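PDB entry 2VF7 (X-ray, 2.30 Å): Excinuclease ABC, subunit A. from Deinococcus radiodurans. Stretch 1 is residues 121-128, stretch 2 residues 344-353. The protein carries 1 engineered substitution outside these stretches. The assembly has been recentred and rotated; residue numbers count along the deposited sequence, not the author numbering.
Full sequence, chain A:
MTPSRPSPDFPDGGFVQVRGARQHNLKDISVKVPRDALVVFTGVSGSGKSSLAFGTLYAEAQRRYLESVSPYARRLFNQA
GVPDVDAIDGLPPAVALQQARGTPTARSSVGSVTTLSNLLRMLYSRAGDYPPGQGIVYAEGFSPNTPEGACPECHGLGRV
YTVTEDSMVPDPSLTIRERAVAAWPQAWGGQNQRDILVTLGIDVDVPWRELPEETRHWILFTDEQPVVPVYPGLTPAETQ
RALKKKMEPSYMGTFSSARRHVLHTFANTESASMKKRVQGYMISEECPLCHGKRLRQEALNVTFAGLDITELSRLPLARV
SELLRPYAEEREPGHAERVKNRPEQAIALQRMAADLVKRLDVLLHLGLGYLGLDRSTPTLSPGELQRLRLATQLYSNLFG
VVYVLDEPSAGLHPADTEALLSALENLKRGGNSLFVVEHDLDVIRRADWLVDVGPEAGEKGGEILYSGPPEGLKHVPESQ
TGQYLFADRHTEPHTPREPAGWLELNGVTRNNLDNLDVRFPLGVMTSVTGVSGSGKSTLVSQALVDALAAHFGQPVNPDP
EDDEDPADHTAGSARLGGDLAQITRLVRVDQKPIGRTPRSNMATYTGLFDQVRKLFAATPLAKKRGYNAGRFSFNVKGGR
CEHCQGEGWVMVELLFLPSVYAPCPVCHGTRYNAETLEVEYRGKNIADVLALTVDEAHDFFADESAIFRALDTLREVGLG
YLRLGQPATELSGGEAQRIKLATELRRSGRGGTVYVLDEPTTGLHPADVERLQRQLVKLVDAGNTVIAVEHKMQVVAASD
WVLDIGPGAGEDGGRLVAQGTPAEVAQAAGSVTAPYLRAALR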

# COMPACT_ATOMS: atom_id res chain seq x y z
N ARG A 121 3.45 -4.57 -27.61
CA ARG A 121 2.02 -4.34 -27.88
C ARG A 121 1.86 -3.03 -28.64
O ARG A 121 1.01 -2.90 -29.52
CB ARG A 121 1.19 -4.28 -26.59
CG ARG A 121 1.04 -5.60 -25.86
CD ARG A 121 0.19 -5.44 -24.62
NE ARG A 121 0.46 -6.50 -23.66
CZ ARG A 121 0.83 -6.30 -22.39
NH1 ARG A 121 0.94 -5.07 -21.91
NH2 ARG A 121 1.07 -7.35 -21.62
N MET A 122 2.71 -2.06 -28.28
CA MET A 122 2.77 -0.77 -28.95
C MET A 122 3.44 -0.88 -30.32
O MET A 122 3.20 -0.05 -31.19
CB MET A 122 3.54 0.24 -28.10
CG MET A 122 2.93 0.55 -26.76
SD MET A 122 4.12 1.53 -25.85
CE MET A 122 3.52 1.39 -24.17
N LEU A 123 4.28 -1.90 -30.50
CA LEU A 123 4.92 -2.17 -31.79
C LEU A 123 3.95 -2.80 -32.79
O LEU A 123 4.03 -2.54 -33.98
CB LEU A 123 6.17 -3.05 -31.62
CG LEU A 123 6.96 -3.49 -32.86
CD1 LEU A 123 8.45 -3.49 -32.58
CD2 LEU A 123 6.50 -4.86 -33.35
N TYR A 124 3.07 -3.65 -32.28
CA TYR A 124 2.03 -4.27 -33.10
C TYR A 124 0.89 -3.29 -33.37
O TYR A 124 0.24 -3.36 -34.41
CB TYR A 124 1.51 -5.54 -32.41
CG TYR A 124 2.29 -6.80 -32.75
CD1 TYR A 124 3.53 -7.06 -32.15
CD2 TYR A 124 1.78 -7.73 -33.66
CE1 TYR A 124 4.25 -8.23 -32.46
CE2 TYR A 124 2.49 -8.89 -33.97
CZ TYR A 124 3.72 -9.13 -33.37
OH TYR A 124 4.41 -10.28 -33.69
N SER A 125 0.69 -2.38 -32.42
CA SER A 125 -0.35 -1.35 -32.52
C SER A 125 -0.02 -0.24 -33.52
O SER A 125 -0.93 0.37 -34.09
CB SER A 125 -0.61 -0.73 -31.14
OG SER A 125 -1.72 0.15 -31.18
N ARG A 126 1.27 0.01 -33.75
CA ARG A 126 1.72 1.14 -34.57
C ARG A 126 2.48 0.77 -35.84
O ARG A 126 2.41 1.50 -36.83
CB ARG A 126 2.56 2.12 -33.74
CG ARG A 126 1.82 2.78 -32.59
CD ARG A 126 2.80 3.52 -31.67
NE ARG A 126 2.31 3.64 -30.30
CZ ARG A 126 2.93 4.32 -29.33
NH1 ARG A 126 4.07 4.95 -29.56
NH2 ARG A 126 2.40 4.37 -28.11
N ALA A 127 3.20 -0.36 -35.83
CA ALA A 127 4.12 -0.69 -36.93
C ALA A 127 3.98 -2.11 -37.51
O ALA A 127 4.84 -2.55 -38.29
CB ALA A 127 5.56 -0.42 -36.50
N GLY A 128 2.91 -2.81 -37.13
CA GLY A 128 2.67 -4.19 -37.58
C GLY A 128 1.84 -4.32 -38.85
O GLY A 128 1.16 -3.37 -39.26
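Stretch 2 (344-353) EQAIALQRMA

Stretch 2 is helical through most of its length and continues as a helix beyond A353. Its backbone is held by the usual i to i+4 hydrogen bonds, among them L349 N to Q345 O at 2.7 Å, Q350 N to A346 O at 3.1 Å and A353 N to L349 O at 3.2 Å. Near the beginning the turn is tighter, with I347 N bonded to E344 O at 2.8 Å. Stretch 1 is largely helical, in a helix that begins earlier in the chain, and A127 N to L123 O at 3.0 Å is one of its bonds. The two helices run nearly antiparallel: their axes cross at -162° and approach to 9.6 Å. Consequently the early residues of stretch 2 lie beside the end of stretch 1, and the later ones beside its earlier turns. The CA atoms of A127 and L349 are 5.4 Å apart, whereas those of L123 and M352 are 7.0 Å apart. The contact is modest, burying 395 Å² summed over both sides. The residues that touch are at least 218 positions apart in sequence, so the contact is made by the fold.

Apolar packing supplies the centre of the contact. A127 points its CB toward stretch 2, and A127 CB meets L349 CB at 3.6 Å. A methyl group suits this place because it lets the backbones come close where the CA separation is short. L349 sets off sideways, but the end of its side chain comes nearer to stretch 1. Where the backbones stand farther apart, the long, unbranched side chain of M352 fills the space; it has the largest covered area of any residue here, 90 Å². It points toward stretch 1, and M352 CE lies 3.7 Å from both M122 CB and M122 O. The CB of M122 also points toward the partner helix, but the end of its side chain leads away, so the contact is made near its base. L123 is buried alongside and is partly covered by stretch 2. Both leucines suit buried places, since a branched apolar side chain leaves no polar group needing a partner.

To one side of this apolar centre lie two arginines. R126 points toward stretch 2, and its extended side chain brings the guanidinium beside the methionine: M352 CE sits over one face of the group, 3.8 Å from R126 NH1. Such a flat face, poor in hydrogen-bonding capacity, can accept a methyl group while the polar edge remains free for other partners. R351 brings a second positive charge nearby, with R351 NH2 3.9 Å from R126 NH1. This is a proximity of like charges, with no attraction to be expected from the pair itself; both residues are exposed, so solvent can help to screen them.

The remaining contacts involve Q345, whose aliphatic CG packs 3.8 Å from R126 O, while Q345 OE1 is 3.5 Å from A127 O. Both are carbonyl oxygens and so only acceptors; they form no hydrogen bond with each other, and none crosses between the stretches. The direct contact between the two stretches is therefore one of packing.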

# COMPACT_ATOMS: atom_id res chain seq x y z
N GLU A 344 3.11 7.81 -40.83
CA GLU A 344 3.99 7.99 -39.68
C GLU A 344 4.85 6.73 -39.50
O GLU A 344 6.06 6.82 -39.29
CB GLU A 344 3.17 8.33 -38.42
CG GLU A 344 2.14 7.26 -37.99
CD GLU A 344 0.83 7.86 -37.50
OE1 GLU A 344 -0.01 8.34 -38.46
OE2 GLU A 344 0.61 7.82 -36.16
N GLN A 345 4.19 5.57 -39.62
CA GLN A 345 4.74 4.21 -39.47
C GLN A 345 6.27 4.07 -39.37
O GLN A 345 6.79 3.74 -38.31
CB GLN A 345 4.17 3.28 -40.56
CG GLN A 345 4.15 1.79 -40.23
CD GLN A 345 5.21 0.96 -40.96
OE1 GLN A 345 5.17 -0.27 -40.93
NE2 GLN A 345 6.15 1.63 -41.63
N ALA A 346 6.98 4.33 -40.48
CA ALA A 346 8.42 4.09 -40.54
C ALA A 346 9.22 4.92 -39.54
O ALA A 346 10.24 4.46 -39.03
CB ALA A 346 8.94 4.27 -41.96
N ILE A 347 8.75 6.14 -39.26
CA ILE A 347 9.39 7.04 -38.28
C ILE A 347 9.17 6.56 -36.83
O ILE A 347 9.93 6.92 -35.92
CB ILE A 347 8.91 8.53 -38.42
CG1 ILE A 347 8.69 8.93 -39.89
CG2 ILE A 347 9.89 9.48 -37.72
CD1 ILE A 347 9.95 9.39 -40.64
N ALA A 348 8.12 5.75 -36.63
CA ALA A 348 7.82 5.18 -35.32
C ALA A 348 8.40 3.78 -35.18
O ALA A 348 8.83 3.39 -34.09
CB ALA A 348 6.31 5.17 -35.07
N LEU A 349 8.41 3.02 -36.28
CA LEU A 349 8.98 1.66 -36.31
C LEU A 349 10.49 1.67 -36.08
O LEU A 349 11.05 0.75 -35.48
CB LEU A 349 8.63 0.97 -37.63
CG LEU A 349 9.30 -0.37 -37.98
CD1 LEU A 349 8.30 -1.36 -38.57
CD2 LEU A 349 10.50 -0.17 -38.92
N GLN A 350 11.15 2.72 -36.57
CA GLN A 350 12.60 2.85 -36.42
C GLN A 350 12.97 3.06 -34.96
O GLN A 350 13.87 2.38 -34.44
CB GLN A 350 13.16 3.99 -37.29
CG GLN A 350 14.68 3.91 -37.56
CD GLN A 350 15.56 4.34 -36.35
OE1 GLN A 350 15.17 5.27 -35.58
NE2 GLN A 350 16.69 3.63 -36.17
N ARG A 351 12.25 3.99 -34.29
CA ARG A 351 12.61 4.41 -32.93
C ARG A 351 12.28 3.34 -31.89
O ARG A 351 12.83 3.35 -30.79
CB ARG A 351 11.98 5.76 -32.56
CG ARG A 351 10.49 5.73 -32.23
CD ARG A 351 10.15 6.79 -31.19
NE ARG A 351 8.98 6.43 -30.40
CZ ARG A 351 8.99 5.60 -29.35
NH1 ARG A 351 10.12 5.02 -28.95
NH2 ARG A 351 7.85 5.34 -28.70
N MET A 352 11.38 2.42 -32.25
CA MET A 352 10.92 1.38 -31.34
C MET A 352 11.77 0.11 -31.43
O MET A 352 12.20 -0.42 -30.41
CB MET A 352 9.45 1.05 -31.60
CG MET A 352 8.51 2.23 -31.46
SD MET A 352 6.79 1.84 -31.80
CE MET A 352 6.15 1.83 -30.14
N ALA A 353 12.00 -0.36 -32.65
CA ALA A 353 12.84 -1.54 -32.87
C ALA A 353 14.25 -1.36 -32.30
O ALA A 353 14.87 -2.33 -31.86
CB ALA A 353 12.91 -1.86 -34.35